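Local coordinates for protein polymerase subunit PA (Dhori virus, PDB 4CGS) that forms part of the viral RNA polymerase and probably binds RNA, this N-terminal domain corresponding to the cap-snatching endonuclease domain of influenza PA, at residues I36-K41 against V62-P67; F82-V87 against G98-V103; V57-V62 against L93-G98. One frame throughout, in Å; residues are numbered along the deposited sequence.

Overall arrangement
From the N terminus, helix 31-44 leads through strands 53-54 and 57-62 into loop 62-67, which contact 1 brings back to the helix, closing this excursion. Past helix 68-78, contact 2 joins loop 82-87 to strand 97-104, closing the run through strand 90-92 and the turn after it. Contacts 1 and 2 follow in series, yet touch where Lys-41 and Ile-40 meet Val-101 and Val-103. Contact 3 crosses both: it starts on strand 57-62, sharing Val-62 with contact 1, and ends on 93-98, the hairpin turn and first residues of strand 97-104, sharing Gly-98 with contact 2. Together they join helix 31-44, both loops and the turn after strand 90-92 to strands 57-62 and 97-104.

Contact 1 (I36-K41 against V62-P67); sequences IVECIK and VNMWTP
Trp-65, whose indole meets Glu-38 across the contact, has a positive phi of 65°, uncommon for a residue with a side chain; it is the third residue of a type II beta turn from Asn-63 to Thr-66. In the PD-(D/E)XK-like nuclease fold of orthomyxovirus PA N-terminal domains, this turn leads from strand 57-62 to helix 68-78, and here it leans on helix 31-44. Asn-63 O accepts both Thr-66 N and Thr-66 OG1, the hydroxyl at 2.7 Å, and the two come from the same face of the carbonyl plane. The bond across the contact runs from Trp-65 NE1 to Glu-38 OE2, 2.8 Å long with an N-H...O angle of 166°. The oxygen lies close to the indole plane, whereas the nitrogen reaches OE2 on its anti side and somewhat out of the carboxylate plane. Ser-22 OG also bonds OE2, so two groups grip one carboxylate oxygen. Met-64, its CG anti to the backbone N (chi1 -174°) and its chain extended, runs toward the helix. Its CE sits 3.5 Å above the indole plane of Trp-65, offset toward the rim. The same Met-64 CE lies 3.5 Å from Glu-38 O. The aliphatic chain of Lys-41 crosses the same thioether, CG standing 3.8 Å from Met-64 SD, while Lys-41 NZ makes a long, weak ion pair with Asp-89. Tyr-42, next on the helix, stacks its ring with that of Trp-65. At the far end of the indole comes a sulfur-aromatic contact: Cys-39 SG approaches the ring edge near its plane, 4.1 Å from Trp-65 CH2.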
ATOM      1  N   ILE A  36       7.166   3.666  -8.898  1.00  6.49           N
ATOM      2  CA  ILE A  36       6.940   2.252  -8.822  1.00  6.70           C
ATOM      3  C   ILE A  36       6.595   1.812  -7.451  1.00  5.71           C
ATOM      4  O   ILE A  36       5.633   1.071  -7.264  1.00  5.94           O
ATOM      5  CB  ILE A  36       8.158   1.472  -9.390  1.00  6.98           C
ATOM      6  CG1 ILE A  36       8.290   1.757 -10.921  1.00  6.96           C
ATOM      7  CG2 ILE A  36       7.995  -0.030  -9.150  1.00  8.45           C
ATOM      8  CD1 ILE A  36       9.577   1.297 -11.567  1.00  9.78           C
ATOM      9  N   VAL A  37       7.358   2.219  -6.452  1.00  5.74           N
ATOM     10  CA  VAL A  37       7.021   1.904  -5.061  1.00  5.66           C
ATOM     11  C   VAL A  37       5.628   2.379  -4.652  1.00  5.67           C
ATOM     12  O   VAL A  37       4.900   1.646  -3.978  1.00  5.82           O
ATOM     13  CB  VAL A  37       8.111   2.350  -4.080  1.00  5.90           C
ATOM     14  CG1 VAL A  37       7.662   2.172  -2.630  1.00  8.75           C
ATOM     15  CG2 VAL A  37       9.391   1.568  -4.337  1.00  8.60           C
ATOM     16  N   GLU A  38       5.248   3.554  -5.125  1.00  5.73           N
ATOM     17  CA  GLU A  38       3.901   4.105  -4.759  1.00  4.51           C
ATOM     18  C   GLU A  38       2.814   3.275  -5.410  1.00  5.14           C
ATOM     19  O   GLU A  38       1.780   2.992  -4.809  1.00  5.11           O
ATOM     20  CB  GLU A  38       3.826   5.583  -5.157  1.00  5.53           C
ATOM     21  CG  GLU A  38       2.637   6.314  -4.550  1.00  6.57           C
ATOM     22  CD  GLU A  38       2.638   7.794  -4.821  1.00  7.58           C
ATOM     23  OE1 GLU A  38       3.679   8.376  -5.164  1.00  6.72           O
ATOM     24  OE2 GLU A  38       1.523   8.376  -4.747  1.00  8.75           O
ATOM     25  N   CYS A  39       3.053   2.829  -6.625  1.00  5.19           N
ATOM     26  CA  CYS A  39       2.119   1.938  -7.276  1.00  5.50           C
ATOM     27  C   CYS A  39       2.065   0.577  -6.631  1.00  5.30           C
ATOM     28  O   CYS A  39       1.015  -0.047  -6.551  1.00  5.42           O
ATOM     29  CB  CYS A  39       2.420   1.747  -8.759  1.00  4.84           C
ATOM     30  SG  CYS A  39       2.129   3.193  -9.818  1.00  6.64           S
ATOM     31  N   ILE A  40       3.185   0.079  -6.117  1.00  4.42           N
ATOM     32  CA  ILE A  40       3.215  -1.153  -5.323  1.00  5.75           C
ATOM     33  C   ILE A  40       2.345  -0.964  -4.087  1.00  5.54           C
ATOM     34  O   ILE A  40       1.537  -1.836  -3.739  1.00  5.39           O
ATOM     35  CB  ILE A  40       4.655  -1.561  -4.968  1.00  5.46           C
ATOM     36  CG1 ILE A  40       5.434  -2.036  -6.241  1.00  5.05           C
ATOM     37  CG2 ILE A  40       4.655  -2.704  -3.919  1.00  8.68           C
ATOM     38  CD1 ILE A  40       6.902  -2.307  -5.993  1.00  6.20           C
ATOM     39  N   LYS A  41       2.540   0.167  -3.373  1.00  5.12           N
ATOM     40  CA  LYS A  41       1.747   0.457  -2.191  1.00  5.84           C
ATOM     41  C   LYS A  41       0.259   0.466  -2.508  1.00  4.72           C
ATOM     42  O   LYS A  41      -0.534  -0.122  -1.784  1.00  5.18           O
ATOM     43  CB  LYS A  41       2.178   1.778  -1.638  1.00  6.21           C
ATOM     44  CG  LYS A  41       1.401   2.237  -0.401  1.00  6.77           C
ATOM     45  CD  LYS A  41       1.897   3.598   0.021  1.00  9.26           C
ATOM     46  CE  LYS A  41       1.050   4.243   1.078  1.00  8.92           C
ATOM     47  NZ  LYS A  41       1.768   5.493   1.572  1.00 12.80           N
ATOM     48  N   VAL A  62     -10.794   2.565   0.635  1.00  6.49           N
ATOM     49  CA  VAL A  62      -9.443   2.937   0.282  1.00  6.14           C
ATOM     50  C   VAL A  62      -9.363   4.410   0.156  1.00  6.77           C
ATOM     51  O   VAL A  62     -10.013   4.988  -0.725  1.00  7.36           O
ATOM     52  CB  VAL A  62      -8.958   2.232  -1.058  1.00  6.76           C
ATOM     53  CG1 VAL A  62      -7.571   2.757  -1.450  1.00  8.74           C
ATOM     54  CG2 VAL A  62      -8.937   0.699  -0.931  1.00  7.93           C
ATOM     55  N   ASN A  63      -8.562   5.063   1.005  1.00  6.34           N
ATOM     56  CA  ASN A  63      -8.373   6.520   0.936  1.00  6.42           C
ATOM     57  C   ASN A  63      -7.166   6.875   0.048  1.00  6.97           C
ATOM     58  O   ASN A  63      -7.075   8.017  -0.400  1.00  6.57           O
ATOM     59  CB  ASN A  63      -8.109   7.091   2.354  1.00  6.49           C
ATOM     60  CG  ASN A  63      -9.237   7.053   3.288  1.00  8.33           C
ATOM     61  OD1 ASN A  63      -9.026   6.850   4.487  1.00  9.73           O
ATOM     62  ND2 ASN A  63     -10.450   7.225   2.785  1.00  6.41           N
ATOM     63  N   MET A  64      -6.186   6.004  -0.150  1.00  5.76           N
ATOM     64  CA  MET A  64      -5.047   6.355  -0.948  1.00  6.25           C
ATOM     65  C   MET A  64      -5.463   6.795  -2.325  1.00  5.57           C
ATOM     66  O   MET A  64      -6.352   6.197  -2.948  1.00  6.18           O
ATOM     67  CB  MET A  64      -4.084   5.211  -1.047  1.00  5.90           C
ATOM     68  CG  MET A  64      -2.825   5.552  -1.740  1.00  6.10           C
ATOM     69  SD  MET A  64      -1.625   4.179  -1.723  1.00  6.26           S
ATOM     70  CE  MET A  64      -0.355   4.823  -2.809  1.00  7.00           C
ATOM     71  N   TRP A  65      -4.856   7.859  -2.772  1.00  6.52           N
ATOM     72  CA  TRP A  65      -5.127   8.517  -4.071  1.00  6.18           C
ATOM     73  C   TRP A  65      -6.529   9.118  -4.187  1.00  7.22           C
ATOM     74  O   TRP A  65      -6.962   9.407  -5.299  1.00  7.81           O
ATOM     75  CB  TRP A  65      -4.778   7.594  -5.243  1.00  7.78           C
ATOM     76  CG  TRP A  65      -3.325   7.317  -5.401  1.00  5.95           C
ATOM     77  CD1 TRP A  65      -2.212   7.907  -4.801  1.00  6.07           C
ATOM     78  CD2 TRP A  65      -2.777   6.292  -6.273  1.00  5.97           C
ATOM     79  NE1 TRP A  65      -1.062   7.334  -5.273  1.00  6.69           N
ATOM     80  CE2 TRP A  65      -1.333   6.393  -6.181  1.00  5.52           C
ATOM     81  CE3 TRP A  65      -3.325   5.393  -7.174  1.00  6.00           C
ATOM     82  CZ2 TRP A  65      -0.526   5.551  -6.908  1.00  7.48           C
ATOM     83  CZ3 TRP A  65      -2.485   4.601  -7.905  1.00  6.79           C
ATOM     84  CH2 TRP A  65      -1.124   4.653  -7.765  1.00  7.17           C
ATOM     85  N   THR A  66      -7.155   9.432  -3.053  1.00  8.37           N
ATOM     86  CA  THR A  66      -8.311  10.250  -2.973  1.00  8.83           C
ATOM     87  C   THR A  66      -7.979  11.540  -2.252  1.00  9.06           C
ATOM     88  O   THR A  66      -6.976  11.617  -1.502  1.00  9.80           O
ATOM     89  CB  THR A  66      -9.501   9.579  -2.297  1.00 11.59           C
ATOM     90  OG1 THR A  66      -9.295   9.567  -0.859  1.00  9.55           O
ATOM     91  CG2 THR A  66      -9.739   8.134  -2.879  1.00 10.37           C
ATOM     92  N   PRO A  67      -8.706  12.611  -2.537  1.00 10.43           N
ATOM     93  CA  PRO A  67      -8.415  13.889  -1.849  1.00 10.52           C
ATOM     94  C   PRO A  67      -8.557  13.819  -0.382  1.00 10.12           C
ATOM     95  O   PRO A  67      -9.415  13.127   0.050  1.00 11.19           O
ATOM     96  CB  PRO A  67      -9.440  14.859  -2.476  1.00 14.21           C
ATOM     97  CG  PRO A  67      -9.837  14.249  -3.766  1.00 13.19           C
ATOM     98  CD  PRO A  67      -9.733  12.755  -3.598  1.00 10.21           C
TER

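Contact 2 (F82-V87 against G98-V103); sequences FARPNV and GVYVKV
Tyr-100 OH, with Arg-84 CG packed 3.4 Å away, is gripped by a water and by Glu-119. The water donates to Tyr-100 OH at 2.9 Å and to Asn-86 O at 2.7 Å, bridging strand 97-104 to the loop that precedes strand 90-92. Glu-119 OE2 bonds the hydroxyl, and OE1 of the same carboxylate forms a salt bridge with Arg-84 NH2. Arg-84 CG, anti to the carbonyl carbon (chi1 -53°), lies against the hydroxyl, and the arginine chain crosses the phenol at about a right angle. Beside the ring, Asn-86 ND2 lies 3.8 Å from Tyr-100 CE2, side-chain amide and ring planes 51° apart, while the backbone oxygen Asn-86 O comes to the ring edge near its plane. Phe-82 packs directly on the strand backbone, its CZ 3.3 Å from Gly-98 N and its CE2 3.5 Å from Gly-98 CA, with no side chain of the glycine in between. Phe-121 of the neighbouring parallel strand 119-125 stacks with Tyr-100. No direct hydrogen bond links the two segments; between 82-87 and the strand the polar link is made through the bridging water and the Glu-119 carboxylate shared by phenol and guanidinium.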
ATOM      1  N   PHE A  82      -9.009  10.067  13.249  1.00  8.12           N
ATOM      2  CA  PHE A  82      -7.558   9.896  13.524  1.00  8.16           C
ATOM      3  C   PHE A  82      -6.898  11.262  13.593  1.00  8.38           C
ATOM      4  O   PHE A  82      -7.471  12.232  13.195  1.00  8.27           O
ATOM      5  CB  PHE A  82      -6.927   9.106  12.411  1.00  7.81           C
ATOM      6  CG  PHE A  82      -7.571   7.749  12.203  1.00  8.32           C
ATOM      7  CD1 PHE A  82      -8.743   7.648  11.426  1.00  7.10           C
ATOM      8  CD2 PHE A  82      -7.143   6.612  12.925  1.00  9.42           C
ATOM      9  CE1 PHE A  82      -9.400   6.455  11.272  1.00  9.34           C
ATOM     10  CE2 PHE A  82      -7.800   5.430  12.681  1.00 10.89           C
ATOM     11  CZ  PHE A  82      -8.941   5.388  11.904  1.00  9.54           C
ATOM     12  N   ALA A  83      -5.690  11.284  14.152  1.00  9.46           N
ATOM     13  CA  ALA A  83      -5.038  12.578  14.461  1.00  7.84           C
ATOM     14  C   ALA A  83      -3.623  12.631  13.934  1.00  8.55           C
ATOM     15  O   ALA A  83      -2.745  13.318  14.483  1.00 11.37           O
ATOM     16  CB  ALA A  83      -5.098  12.820  15.992  1.00  8.21           C
ATOM     17  N   ARG A  84      -3.337  11.918  12.852  1.00  8.79           N
ATOM     18  CA  ARG A  84      -2.086  12.052  12.170  1.00  9.89           C
ATOM     19  C   ARG A  84      -2.210  13.089  11.064  1.00  9.25           C
ATOM     20  O   ARG A  84      -3.291  13.326  10.546  1.00  9.77           O
ATOM     21  CB  ARG A  84      -1.641  10.723  11.544  1.00 11.59           C
ATOM     22  CG  ARG A  84      -1.616   9.575  12.493  1.00  9.64           C
ATOM     23  CD  ARG A  84      -0.651   9.664  13.640  1.00  8.68           C
ATOM     24  NE  ARG A  84      -0.679   8.443  14.460  1.00  9.40           N
ATOM     25  CZ  ARG A  84       0.195   8.202  15.415  1.00  7.64           C
ATOM     26  NH1 ARG A  84       1.074   9.155  15.773  1.00  9.63           N
ATOM     27  NH2 ARG A  84       0.136   7.025  16.037  1.00 10.34           N
ATOM     28  N   PRO A  85      -1.089  13.696  10.618  1.00  9.78           N
ATOM     29  CA  PRO A  85      -1.130  14.622   9.466  1.00 12.07           C
ATOM     30  C   PRO A  85      -1.658  13.964   8.201  1.00  9.04           C
ATOM     31  O   PRO A  85      -2.351  14.588   7.432  1.00 13.30           O
ATOM     32  CB  PRO A  85       0.348  15.014   9.259  1.00 14.02           C
ATOM     33  CG  PRO A  85       0.963  14.823  10.622  1.00 15.85           C
ATOM     34  CD  PRO A  85       0.226  13.685  11.288  1.00 12.04           C
ATOM     35  N   ASN A  86      -1.232  12.713   7.997  1.00  9.34           N
ATOM     36  CA  ASN A  86      -1.621  11.884   6.843  1.00 10.05           C
ATOM     37  C   ASN A  86      -2.794  10.951   7.220  1.00  9.30           C
ATOM     38  O   ASN A  86      -2.823  10.360   8.283  1.00  9.43           O
ATOM     39  CB  ASN A  86      -0.386  10.968   6.493  1.00 13.63           C
ATOM     40  CG  ASN A  86       0.244  10.238   7.744  1.00 15.02           C
ATOM     41  OD1 ASN A  86       0.620  10.877   8.815  1.00 14.73           O
ATOM     42  ND2 ASN A  86       0.470   8.928   7.586  1.00 16.54           N
ATOM     43  N   VAL A  87      -3.778  10.865   6.323  1.00  9.89           N
ATOM     44  CA  VAL A  87      -4.958  10.038   6.563  1.00  8.39           C
ATOM     45  C   VAL A  87      -4.608   8.559   6.353  1.00  7.12           C
ATOM     46  O   VAL A  87      -3.674   8.177   5.670  1.00  8.40           O
ATOM     47  CB  VAL A  87      -6.175  10.415   5.652  1.00 11.41           C
ATOM     48  CG1 VAL A  87      -6.472  11.885   5.748  1.00 12.76           C
ATOM     49  CG2 VAL A  87      -5.934  10.025   4.205  1.00 12.77           C
ATOM     50  N   GLY A  98      -7.932   2.330  11.318  1.00  6.85           N
ATOM     51  CA  GLY A  98      -7.313   2.949  10.196  1.00  8.02           C
ATOM     52  C   GLY A  98      -6.062   2.158   9.866  1.00  6.34           C
ATOM     53  O   GLY A  98      -5.274   1.870  10.768  1.00  7.42           O
ATOM     54  N   VAL A  99      -5.867   1.856   8.615  1.00  6.36           N
ATOM     55  CA  VAL A  99      -4.758   1.037   8.155  1.00  6.20           C
ATOM     56  C   VAL A  99      -3.804   1.901   7.359  1.00  5.82           C
ATOM     57  O   VAL A  99      -4.185   2.536   6.407  1.00  6.97           O
ATOM     58  CB  VAL A  99      -5.249  -0.166   7.313  1.00  5.69           C
ATOM     59  CG1 VAL A  99      -4.051  -1.038   6.898  1.00  8.03           C
ATOM     60  CG2 VAL A  99      -6.299  -0.980   8.060  1.00  8.33           C
ATOM     61  N   TYR A 100      -2.518   1.848   7.718  1.00  5.20           N
ATOM     62  CA  TYR A 100      -1.461   2.535   6.978  1.00  5.75           C
ATOM     63  C   TYR A 100      -0.618   1.422   6.349  1.00  6.76           C
ATOM     64  O   TYR A 100      -0.337   0.428   7.022  1.00  9.08           O
ATOM     65  CB  TYR A 100      -0.630   3.387   7.884  1.00  8.15           C
ATOM     66  CG  TYR A 100      -1.395   4.443   8.688  1.00  7.61           C
ATOM     67  CD1 TYR A 100      -1.953   4.088   9.865  1.00 10.25           C
ATOM     68  CD2 TYR A 100      -1.540   5.766   8.241  1.00  8.83           C
ATOM     69  CE1 TYR A 100      -2.668   4.971  10.666  1.00 10.95           C
ATOM     70  CE2 TYR A 100      -2.263   6.705   9.042  1.00  9.08           C
ATOM     71  CZ  TYR A 100      -2.776   6.255  10.239  1.00  9.34           C
ATOM     72  OH  TYR A 100      -3.504   7.133  11.079  1.00 10.98           O
ATOM     73  N   VAL A 101      -0.217   1.605   5.099  1.00  5.57           N
ATOM     74  CA  VAL A 101       0.624   0.606   4.393  1.00  6.00           C
ATOM     75  C   VAL A 101       1.984   1.225   4.134  1.00  7.14           C
ATOM     76  O   VAL A 101       2.075   2.339   3.583  1.00  7.85           O
ATOM     77  CB  VAL A 101      -0.043   0.209   3.097  1.00  6.39           C
ATOM     78  CG1 VAL A 101       0.834  -0.745   2.277  1.00  8.41           C
ATOM     79  CG2 VAL A 101      -1.391  -0.433   3.346  1.00  7.95           C
ATOM     80  N   LYS A 102       3.018   0.495   4.475  1.00  7.81           N
ATOM     81  CA  LYS A 102       4.373   0.846   4.230  1.00  9.60           C
ATOM     82  C   LYS A 102       5.113  -0.282   3.487  1.00  8.67           C
ATOM     83  O   LYS A 102       5.116  -1.431   3.959  1.00  8.70           O
ATOM     84  CB  LYS A 102       5.068   1.271   5.598  1.00 13.09           C
ATOM     85  CG  LYS A 102       4.553   2.536   6.319  1.00 20.25           C
ATOM     86  CD  LYS A 102       5.534   3.078   7.380  1.00 26.04           C
ATOM     87  CE  LYS A 102       5.188   4.502   7.882  1.00 22.52           C
ATOM     88  NZ  LYS A 102       6.262   5.215   8.693  1.00 19.81           N
ATOM     89  N   VAL A 103       5.756   0.063   2.393  1.00 10.22           N
ATOM     90  CA  VAL A 103       6.547  -0.851   1.608  1.00 10.67           C
ATOM     91  C   VAL A 103       8.033  -0.568   1.845  1.00 11.83           C
ATOM     92  O   VAL A 103       8.533   0.526   1.640  1.00 16.69           O
ATOM     93  CB  VAL A 103       6.255  -0.734   0.090  1.00 14.03           C
ATOM     94  CG1 VAL A 103       7.134  -1.686  -0.706  1.00 16.10           C
ATOM     95  CG2 VAL A 103       4.770  -0.947  -0.154  1.00 15.12           C
TER
HETATM   96  O   HOH W   1      -4.483   9.814  10.358  1.00 15.09           O

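Contact 3 (V57-V62 against L93-G98); sequences VPRYIV and LKERKG
Leu-93 N donates to Arg-59 O at 2.8 Å, prolonging the antiparallel pairing of strands 57-62 and 90-92 just past the end of the latter. Beyond it the chain turns in a beta hairpin toward strand 97-104, with a G1 beta bulge in which Arg-96 and Lys-97 face Asp-92. Arg-59 dominates the side-chain packing. Its CG is anti to the backbone N (chi1 174°) and the chain is extended to NE. The guanidinium lies between two groups: Tyr-60 OH is 3.2 Å above the centre of one face and Lys-94 CD is 3.8 Å above the centre of the opposite face. Asp-92 OD2 holds Arg-59 NH2 in a salt bridge, and Asp-92 OD1 accepts the backbone N-H groups of Lys-94 and Glu-95; one carboxylate thus fixes both the arginine and the turn. Lys-94 NZ stands only 4.3 Å from Arg-59 NH1, a like-charge approach that Asp-92 probably offsets. Glu-95 OE2, 4.5 Å from Arg-59 NH2 and well out of the guanidinium plane, may add a favourable charge, with no N-H directed at it, and Glu-95 CG packs on the same nitrogen. Ile-61 and Leu-93 both touch the Gln-78 side chain of helix 68-78, and Ile-61 CD1 meets Leu-93 CD1 at 4.1 Å.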
ATOM      1  N   VAL A  57     -21.050  -5.837   2.435  1.00 11.01           N
ATOM      2  CA  VAL A  57     -20.535  -4.751   1.590  1.00  9.92           C
ATOM      3  C   VAL A  57     -19.006  -4.691   1.806  1.00  8.46           C
ATOM      4  O   VAL A  57     -18.487  -5.356   2.729  1.00  8.74           O
ATOM      5  CB  VAL A  57     -21.192  -3.399   1.909  1.00  9.14           C
ATOM      6  CG1 VAL A  57     -22.662  -3.467   1.623  1.00 11.47           C
ATOM      7  CG2 VAL A  57     -20.915  -2.911   3.342  1.00 10.07           C
ATOM      8  N   PRO A  58     -18.265  -3.916   0.955  1.00  8.57           N
ATOM      9  CA  PRO A  58     -16.797  -3.943   1.117  1.00  9.27           C
ATOM     10  C   PRO A  58     -16.404  -3.613   2.569  1.00  7.91           C
ATOM     11  O   PRO A  58     -16.908  -2.675   3.181  1.00  7.51           O
ATOM     12  CB  PRO A  58     -16.346  -2.832   0.102  1.00 11.08           C
ATOM     13  CG  PRO A  58     -17.329  -2.961  -1.017  1.00 10.45           C
ATOM     14  CD  PRO A  58     -18.641  -3.312  -0.351  1.00 10.23           C
ATOM     15  N   ARG A  59     -15.470  -4.403   3.069  1.00  7.99           N
ATOM     16  CA  ARG A  59     -14.900  -4.200   4.403  1.00  7.16           C
ATOM     17  C   ARG A  59     -14.126  -2.920   4.507  1.00  7.26           C
ATOM     18  O   ARG A  59     -14.037  -2.326   5.560  1.00  7.98           O
ATOM     19  CB  ARG A  59     -14.094  -5.400   4.796  1.00  8.11           C
ATOM     20  CG  ARG A  59     -13.341  -5.265   6.103  1.00  8.39           C
ATOM     21  CD  ARG A  59     -12.653  -6.579   6.398  1.00  8.53           C
ATOM     22  NE  ARG A  59     -11.661  -6.450   7.470  1.00 10.35           N
ATOM     23  CZ  ARG A  59     -10.833  -7.376   7.906  1.00 10.73           C
ATOM     24  NH1 ARG A  59     -10.766  -8.521   7.294  1.00 12.77           N
ATOM     25  NH2 ARG A  59      -9.968  -7.067   8.846  1.00 11.82           N
ATOM     26  N   TYR A  60     -13.481  -2.528   3.423  1.00  6.65           N
ATOM     27  CA  TYR A  60     -12.530  -1.439   3.421  1.00  7.94           C
ATOM     28  C   TYR A  60     -12.957  -0.297   2.567  1.00  7.34           C
ATOM     29  O   TYR A  60     -13.616  -0.507   1.535  1.00  8.04           O
ATOM     30  CB  TYR A  60     -11.172  -1.905   2.860  1.00  8.30           C
ATOM     31  CG  TYR A  60     -10.491  -2.910   3.750  1.00  6.53           C
ATOM     32  CD1 TYR A  60      -9.673  -2.534   4.822  1.00  6.16           C
ATOM     33  CD2 TYR A  60     -10.678  -4.286   3.566  1.00  7.09           C
ATOM     34  CE1 TYR A  60      -9.033  -3.474   5.617  1.00  6.33           C
ATOM     35  CE2 TYR A  60     -10.038  -5.216   4.332  1.00  6.37           C
ATOM     36  CZ  TYR A  60      -9.200  -4.818   5.360  1.00  6.79           C
ATOM     37  OH  TYR A  60      -8.595  -5.821   6.120  1.00  6.41           O
ATOM     38  N   ILE A  61     -12.637   0.905   3.003  1.00  7.43           N
ATOM     39  CA  ILE A  61     -12.618   2.111   2.170  1.00  7.90           C
ATOM     40  C   ILE A  61     -11.178   2.454   1.886  1.00  7.24           C
ATOM     41  O   ILE A  61     -10.387   2.570   2.818  1.00  8.81           O
ATOM     42  CB  ILE A  61     -13.318   3.293   2.884  1.00  8.25           C
ATOM     43  CG1 ILE A  61     -14.792   2.908   3.159  1.00 10.78           C
ATOM     44  CG2 ILE A  61     -13.218   4.548   2.056  1.00 11.89           C
ATOM     45  CD1 ILE A  61     -15.530   3.924   4.068  1.00 16.86           C
ATOM     46  N   VAL A  62     -10.794   2.565   0.635  1.00  6.49           N
ATOM     47  CA  VAL A  62      -9.443   2.937   0.282  1.00  6.14           C
ATOM     48  C   VAL A  62      -9.363   4.410   0.156  1.00  6.77           C
ATOM     49  O   VAL A  62     -10.013   4.988  -0.725  1.00  7.36           O
ATOM     50  CB  VAL A  62      -8.958   2.232  -1.058  1.00  6.76           C
ATOM     51  CG1 VAL A  62      -7.571   2.757  -1.450  1.00  8.74           C
ATOM     52  CG2 VAL A  62      -8.937   0.699  -0.931  1.00  7.93           C
ATOM     53  N   LEU A  93     -13.678  -1.323   8.164  1.00  7.85           N
ATOM     54  CA  LEU A  93     -14.978  -1.124   8.790  1.00  8.45           C
ATOM     55  C   LEU A  93     -15.382  -2.295   9.702  1.00  8.81           C
ATOM     56  O   LEU A  93     -16.329  -2.204  10.541  1.00 10.70           O
ATOM     57  CB  LEU A  93     -16.013  -0.883   7.717  1.00  7.80           C
ATOM     58  CG  LEU A  93     -15.718   0.235   6.704  1.00  8.98           C
ATOM     59  CD1 LEU A  93     -16.887   0.454   5.746  1.00 11.39           C
ATOM     60  CD2 LEU A  93     -15.384   1.511   7.483  1.00 10.25           C
ATOM     61  N   LYS A  94     -14.705  -3.419   9.567  1.00  9.15           N
ATOM     62  CA  LYS A  94     -14.957  -4.608  10.465  1.00 10.15           C
ATOM     63  C   LYS A  94     -14.297  -4.371  11.776  1.00 11.49           C
ATOM     64  O   LYS A  94     -14.967  -4.446  12.831  1.00 12.51           O
ATOM     65  CB  LYS A  94     -14.507  -5.879   9.785  1.00 10.04           C
ATOM     66  CG  LYS A  94     -14.599  -7.072  10.684  1.00 11.43           C
ATOM     67  CD  LYS A  94     -13.953  -8.265  10.009  1.00 16.00           C
ATOM     68  CE  LYS A  94     -13.965  -9.492  10.888  1.00 21.11           C
ATOM     69  NZ  LYS A  94     -13.190 -10.538  10.199  1.00 29.31           N
ATOM     70  N   GLU A  95     -13.016  -4.118  11.745  1.00 11.31           N
ATOM     71  CA  GLU A  95     -12.205  -3.950  12.962  1.00 11.92           C
ATOM     72  C   GLU A  95     -12.282  -2.526  13.535  1.00 11.93           C
ATOM     73  O   GLU A  95     -11.860  -2.306  14.689  1.00 13.44           O
ATOM     74  CB  GLU A  95     -10.751  -4.381  12.707  1.00 13.93           C
ATOM     75  CG  GLU A  95     -10.623  -5.849  12.348  1.00 15.03           C
ATOM     76  CD  GLU A  95     -11.135  -6.786  13.397  1.00 18.28           C
ATOM     77  OE1 GLU A  95     -11.126  -6.388  14.565  1.00 23.91           O
ATOM     78  OE2 GLU A  95     -11.523  -7.909  13.024  1.00 21.34           O
ATOM     79  N   ARG A  96     -12.810  -1.565  12.759  1.00  9.69           N
ATOM     80  CA  ARG A  96     -12.905  -0.167  13.198  1.00 10.78           C
ATOM     81  C   ARG A  96     -11.473   0.365  13.424  1.00 10.77           C
ATOM     82  O   ARG A  96     -11.176   0.914  14.482  1.00 11.14           O
ATOM     83  CB  ARG A  96     -13.782   0.006  14.445  1.00 14.08           C
ATOM     84  CG  ARG A  96     -15.132  -0.663  14.333  1.00 17.42           C
ATOM     85  CD  ARG A  96     -16.030   0.202  13.423  1.00 17.25           C
ATOM     86  NE  ARG A  96     -16.152   1.566  13.992  1.00 22.33           N
ATOM     87  CZ  ARG A  96     -16.702   2.597  13.372  1.00 19.17           C
ATOM     88  NH1 ARG A  96     -17.140   2.439  12.153  1.00 18.12           N
ATOM     89  NH2 ARG A  96     -16.687   3.829  13.943  1.00 17.26           N
ATOM     90  N   LYS A  97     -10.656   0.243  12.386  1.00 11.04           N
ATOM     91  CA  LYS A  97      -9.253   0.642  12.456  1.00 10.66           C
ATOM     92  C   LYS A  97      -8.925   1.462  11.198  1.00  8.20           C
ATOM     93  O   LYS A  97      -9.531   1.212  10.125  1.00  8.94           O
ATOM     94  CB  LYS A  97      -8.317  -0.555  12.471  1.00 13.41           C
ATOM     95  CG  LYS A  97      -8.469  -1.604  13.548  1.00 18.06           C
ATOM     96  CD  LYS A  97      -7.888  -1.226  14.863  1.00 17.65           C
ATOM     97  CE  LYS A  97      -8.146  -2.233  15.950  1.00 19.98           C
ATOM     98  NZ  LYS A  97      -7.731  -1.711  17.261  1.00 26.28           N
ATOM     99  N   GLY A  98      -7.932   2.330  11.318  1.00  6.85           N
ATOM    100  CA  GLY A  98      -7.313   2.949  10.196  1.00  8.02           C
ATOM    101  C   GLY A  98      -6.062   2.158   9.866  1.00  6.34           C
ATOM    102  O   GLY A  98      -5.274   1.870  10.768  1.00  7.42           O
TER